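Long-range contact in SusD-like protein BACOVA_02651 (Bacteroides ovatus, PDB 5E75), which binds polysaccharide at the cell surface and probably mediates capture of xyloglucan before its transport into the periplasm for degradation: residues I40-M51 with F415-M425. Numbering follows the deposited sequence.
Sequences IVPIGSGRANDM and FGMEYSNWYDM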
loop_
_atom_site.group_PDB
_atom_site.type_symbol
_atom_site.label_atom_id
_atom_site.label_comp_id
_atom_site.label_asym_id
_atom_site.label_seq_id
_atom_site.Cartn_x
_atom_site.Cartn_y
_atom_site.Cartn_z
ATOM N N ILE A 40 2.401 4.761 7.621
ATOM C CA ILE A 40 2.141 4.177 6.314
ATOM C C ILE A 40 3.381 4.276 5.417
ATOM O O ILE A 40 3.673 3.342 4.653
ATOM C CB ILE A 40 0.904 4.833 5.670
ATOM C CG1 ILE A 40 0.522 4.108 4.383
ATOM C CG2 ILE A 40 1.130 6.333 5.419
ATOM C CD1 ILE A 40 -0.875 4.505 3.841
ATOM N N VAL A 41 4.128 5.372 5.524
ATOM C CA VAL A 41 5.270 5.610 4.631
ATOM C C VAL A 41 6.453 4.661 4.916
ATOM O O VAL A 41 6.872 3.933 4.027
ATOM C CB VAL A 41 5.678 7.099 4.671
ATOM C CG1 VAL A 41 6.946 7.371 3.859
ATOM C CG2 VAL A 41 4.532 7.977 4.176
ATOM N N PRO A 42 6.978 4.650 6.157
ATOM C CA PRO A 42 8.109 3.741 6.401
ATOM C C PRO A 42 7.717 2.269 6.385
ATOM O O PRO A 42 8.527 1.450 5.976
ATOM C CB PRO A 42 8.604 4.157 7.792
ATOM C CG PRO A 42 7.422 4.853 8.421
ATOM C CD PRO A 42 6.773 5.575 7.288
ATOM N N ILE A 43 6.512 1.913 6.801
ATOM C CA ILE A 43 6.148 0.502 6.837
ATOM C C ILE A 43 5.797 -0.022 5.445
ATOM O O ILE A 43 6.317 -1.054 5.014
ATOM C CB ILE A 43 4.995 0.239 7.823
ATOM C CG1 ILE A 43 5.447 0.568 9.255
ATOM C CG2 ILE A 43 4.560 -1.209 7.732
ATOM C CD1 ILE A 43 4.332 0.431 10.301
ATOM N N GLY A 44 4.936 0.673 4.717
ATOM C CA GLY A 44 4.463 0.148 3.445
ATOM C C GLY A 44 5.453 0.286 2.294
ATOM O O GLY A 44 5.561 -0.607 1.439
ATOM N N SER A 45 6.161 1.420 2.257
ATOM C CA SER A 45 7.099 1.735 1.174
ATOM C C SER A 45 8.572 1.679 1.590
ATOM O O SER A 45 9.394 1.080 0.894
ATOM C CB SER A 45 6.785 3.097 0.540
ATOM O OG SER A 45 5.759 2.979 -0.427
ATOM N N GLY A 46 8.910 2.300 2.716
ATOM C CA GLY A 46 10.298 2.310 3.153
ATOM C C GLY A 46 10.853 0.909 3.337
ATOM O O GLY A 46 11.936 0.568 2.870
ATOM N N ARG A 47 10.094 0.064 4.016
ATOM C CA ARG A 47 10.582 -1.258 4.355
ATOM C C ARG A 47 10.763 -2.136 3.116
ATOM O O ARG A 47 11.573 -3.055 3.125
ATOM C CB ARG A 47 9.646 -1.924 5.360
ATOM C CG ARG A 47 10.262 -3.118 6.083
ATOM C CD ARG A 47 9.542 -3.322 7.372
ATOM N NE ARG A 47 9.975 -4.482 8.139
ATOM C CZ ARG A 47 11.029 -4.522 8.943
ATOM N NH1 ARG A 47 11.836 -3.477 9.053
ATOM N NH2 ARG A 47 11.269 -5.618 9.641
ATOM N N ALA A 48 10.059 -1.816 2.032
ATOM C CA ALA A 48 10.243 -2.485 0.745
ATOM C C ALA A 48 11.459 -1.965 -0.015
ATOM O O ALA A 48 11.791 -2.490 -1.069
ATOM C CB ALA A 48 9.009 -2.296 -0.131
ATOM N N ASN A 49 12.098 -0.928 0.514
ATOM C CA ASN A 49 13.137 -0.178 -0.191
ATOM C C ASN A 49 12.610 0.542 -1.432
ATOM O O ASN A 49 13.314 0.700 -2.427
ATOM C CB ASN A 49 14.364 -1.043 -0.541
ATOM C CG ASN A 49 15.614 -0.213 -0.762
ATOM O OD1 ASN A 49 15.811 0.808 -0.106
ATOM N ND2 ASN A 49 16.476 -0.660 -1.663
ATOM N N ASP A 50 11.380 1.031 -1.373
ATOM C CA ASP A 50 10.902 1.923 -2.437
ATOM C C ASP A 50 11.776 3.176 -2.430
ATOM O O ASP A 50 12.130 3.711 -3.483
ATOM C CB ASP A 50 9.456 2.379 -2.197
ATOM C CG ASP A 50 8.392 1.343 -2.561
ATOM O OD1 ASP A 50 8.671 0.181 -2.885
ATOM O OD2 ASP A 50 7.200 1.716 -2.471
ATOM N N MET A 51 12.088 3.660 -1.232
ATOM C CA MET A 51 12.803 4.925 -1.051
ATOM C C MET A 51 13.551 4.893 0.281
ATOM O O MET A 51 13.323 4.012 1.128
ATOM C CB MET A 51 11.825 6.116 -1.140
ATOM C CG MET A 51 11.042 6.429 0.140
ATOM S SD MET A 51 9.928 5.135 0.663
ATOM C CE MET A 51 9.449 5.791 2.221
ATOM N N PHE A 415 3.483 -0.324 -8.293
ATOM C CA PHE A 415 2.966 0.153 -6.995
ATOM C C PHE A 415 3.972 0.938 -6.155
ATOM O O PHE A 415 3.749 1.166 -4.969
ATOM C CB PHE A 415 2.337 -0.993 -6.181
ATOM C CG PHE A 415 1.209 -1.639 -6.892
ATOM C CD1 PHE A 415 0.035 -0.939 -7.092
ATOM C CD2 PHE A 415 1.322 -2.907 -7.403
ATOM C CE1 PHE A 415 -0.994 -1.507 -7.815
ATOM C CE2 PHE A 415 0.294 -3.485 -8.096
ATOM C CZ PHE A 415 -0.855 -2.783 -8.303
ATOM N N GLY A 416 5.066 1.380 -6.763
ATOM C CA GLY A 416 6.044 2.173 -6.037
ATOM C C GLY A 416 5.427 3.396 -5.385
ATOM O O GLY A 416 4.616 4.095 -5.997
ATOM N N MET A 417 5.799 3.641 -4.127
ATOM C CA MET A 417 5.306 4.799 -3.362
ATOM C C MET A 417 3.790 4.784 -3.169
ATOM O O MET A 417 3.179 5.815 -2.936
ATOM C CB MET A 417 5.796 6.127 -3.968
ATOM C CG MET A 417 7.318 6.294 -3.960
ATOM S SD MET A 417 8.106 5.933 -2.378
ATOM C CE MET A 417 7.107 6.931 -1.251
ATOM N N GLU A 418 3.189 3.598 -3.192
ATOM C CA GLU A 418 1.781 3.423 -2.799
ATOM C C GLU A 418 1.650 2.663 -1.484
ATOM O O GLU A 418 0.548 2.289 -1.091
ATOM C CB GLU A 418 0.959 2.733 -3.893
ATOM C CG GLU A 418 0.788 3.632 -5.098
ATOM C CD GLU A 418 0.020 3.001 -6.240
ATOM O OE1 GLU A 418 -1.109 2.477 -6.033
ATOM O OE2 GLU A 418 0.552 3.100 -7.354
ATOM N N TYR A 419 2.762 2.469 -0.794
ATOM C CA TYR A 419 2.745 1.918 0.564
ATOM C C TYR A 419 2.186 0.507 0.601
ATOM O O TYR A 419 1.539 0.122 1.570
ATOM C CB TYR A 419 1.994 2.862 1.517
ATOM C CG TYR A 419 2.095 4.341 1.132
ATOM C CD1 TYR A 419 3.313 4.997 1.015
ATOM C CD2 TYR A 419 0.937 5.063 0.869
ATOM C CE1 TYR A 419 3.357 6.368 0.631
ATOM C CE2 TYR A 419 0.976 6.396 0.500
ATOM C CZ TYR A 419 2.179 7.024 0.372
ATOM O OH TYR A 419 2.139 8.364 0.006
ATOM N N SER A 420 2.466 -0.259 -0.452
ATOM C CA SER A 420 1.969 -1.617 -0.585
ATOM C C SER A 420 3.063 -2.664 -0.810
ATOM O O SER A 420 2.867 -3.831 -0.503
ATOM C CB SER A 420 0.979 -1.683 -1.748
ATOM O OG SER A 420 1.581 -1.224 -2.942
ATOM N N ASN A 421 4.199 -2.274 -1.361
ATOM C CA ASN A 421 5.192 -3.256 -1.754
ATOM C C ASN A 421 5.706 -4.080 -0.588
ATOM O O ASN A 421 5.975 -5.259 -0.764
ATOM C CB ASN A 421 6.356 -2.608 -2.519
ATOM C CG ASN A 421 5.996 -2.223 -3.944
ATOM O OD1 ASN A 421 5.082 -2.787 -4.555
ATOM N ND2 ASN A 421 6.732 -1.270 -4.480
ATOM N N TRP A 422 5.838 -3.505 0.603
ATOM C CA TRP A 422 6.386 -4.288 1.710
ATOM C C TRP A 422 5.470 -5.456 2.064
ATOM O O TRP A 422 5.928 -6.560 2.341
ATOM C CB TRP A 422 6.672 -3.454 2.956
ATOM C CG TRP A 422 7.128 -4.344 4.092
ATOM C CD1 TRP A 422 6.532 -4.501 5.310
ATOM C CD2 TRP A 422 8.269 -5.219 4.088
ATOM N NE1 TRP A 422 7.226 -5.421 6.072
ATOM C CE2 TRP A 422 8.297 -5.873 5.338
ATOM C CE3 TRP A 422 9.264 -5.517 3.151
ATOM C CZ2 TRP A 422 9.271 -6.808 5.658
ATOM C CZ3 TRP A 422 10.222 -6.443 3.470
ATOM C CH2 TRP A 422 10.236 -7.065 4.719
ATOM N N TYR A 423 4.164 -5.204 2.086
ATOM C CA TYR A 423 3.217 -6.254 2.452
ATOM C C TYR A 423 3.306 -7.421 1.482
ATOM O O TYR A 423 3.217 -8.581 1.892
ATOM C CB TYR A 423 1.787 -5.690 2.506
ATOM C CG TYR A 423 1.623 -4.560 3.508
ATOM C CD1 TYR A 423 1.593 -4.844 4.853
ATOM C CD2 TYR A 423 1.433 -3.235 3.113
ATOM C CE1 TYR A 423 1.419 -3.849 5.792
ATOM C CE2 TYR A 423 1.310 -2.219 4.052
ATOM C CZ TYR A 423 1.293 -2.551 5.387
ATOM O OH TYR A 423 1.122 -1.619 6.395
ATOM N N ASP A 424 3.484 -7.124 0.199
ATOM C CA ASP A 424 3.663 -8.165 -0.801
ATOM C C ASP A 424 4.970 -8.932 -0.564
ATOM O O ASP A 424 5.009 -10.148 -0.737
ATOM C CB ASP A 424 3.675 -7.586 -2.208
ATOM C CG ASP A 424 2.362 -7.005 -2.615
ATOM O OD1 ASP A 424 1.351 -7.340 -1.993
ATOM O OD2 ASP A 424 2.371 -6.237 -3.602
ATOM N N MET A 425 6.031 -8.236 -0.171
ATOM C CA MET A 425 7.305 -8.892 0.108
ATOM C C MET A 425 7.209 -9.828 1.318
ATOM O O MET A 425 7.837 -10.886 1.313
ATOM C CB MET A 425 8.430 -7.877 0.291
ATOM C CG MET A 425 8.835 -7.231 -0.999
ATOM S SD MET A 425 10.037 -5.933 -0.750
ATOM C CE MET A 425 10.346 -5.451 -2.455
HETATM O O HOH W 1 4.707 0.391 -2.470
#
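Two first torsions set up this contact: chi1 of -78° at Asp50 turns its carboxylate onto the Phe415-Glu418 turn and the start of helix 421-431, while chi1 of 175° at Trp422 turns one face of the indole to the Arg47 chain, extended from CG to NE. Asp50 divides its oxygens. Asp50 OD1 receives Asn421 ND2 on the syn side at 2.9 Å, a nearly straight bond (172°) lying close to the amide plane. Asp50 OD2 takes Met417 N at 2.9 Å and Ser45 OG at 2.8 Å from opposite faces of the carboxylate. A water adds a further bond to OD2 and ties it to Phe415 O and to Asn421 N. Arg47 packs through its aliphatic part: CG stands 3.6 Å from the centroid of the five-membered ring of Trp422, over the face, while its NH2 bonds Ile493 O. The backbones come closest at Gly44 and Tyr419, whose CA atoms are 3.8 Å apart, and Trp422 N donates to Gly44 O at 3.0 Å. Ile40 CG1 rests on Tyr419 CB; separately, beside Asp50 CB, Met51 SD and Met417 SD meet at 3.6 Å. Four donors thus grip one buried carboxylate, probably keeping it ionised, and it ties the loop after helix 40-46 to the turn and first residue that lead into helix 421-431, near the centre of the SusD-like fold.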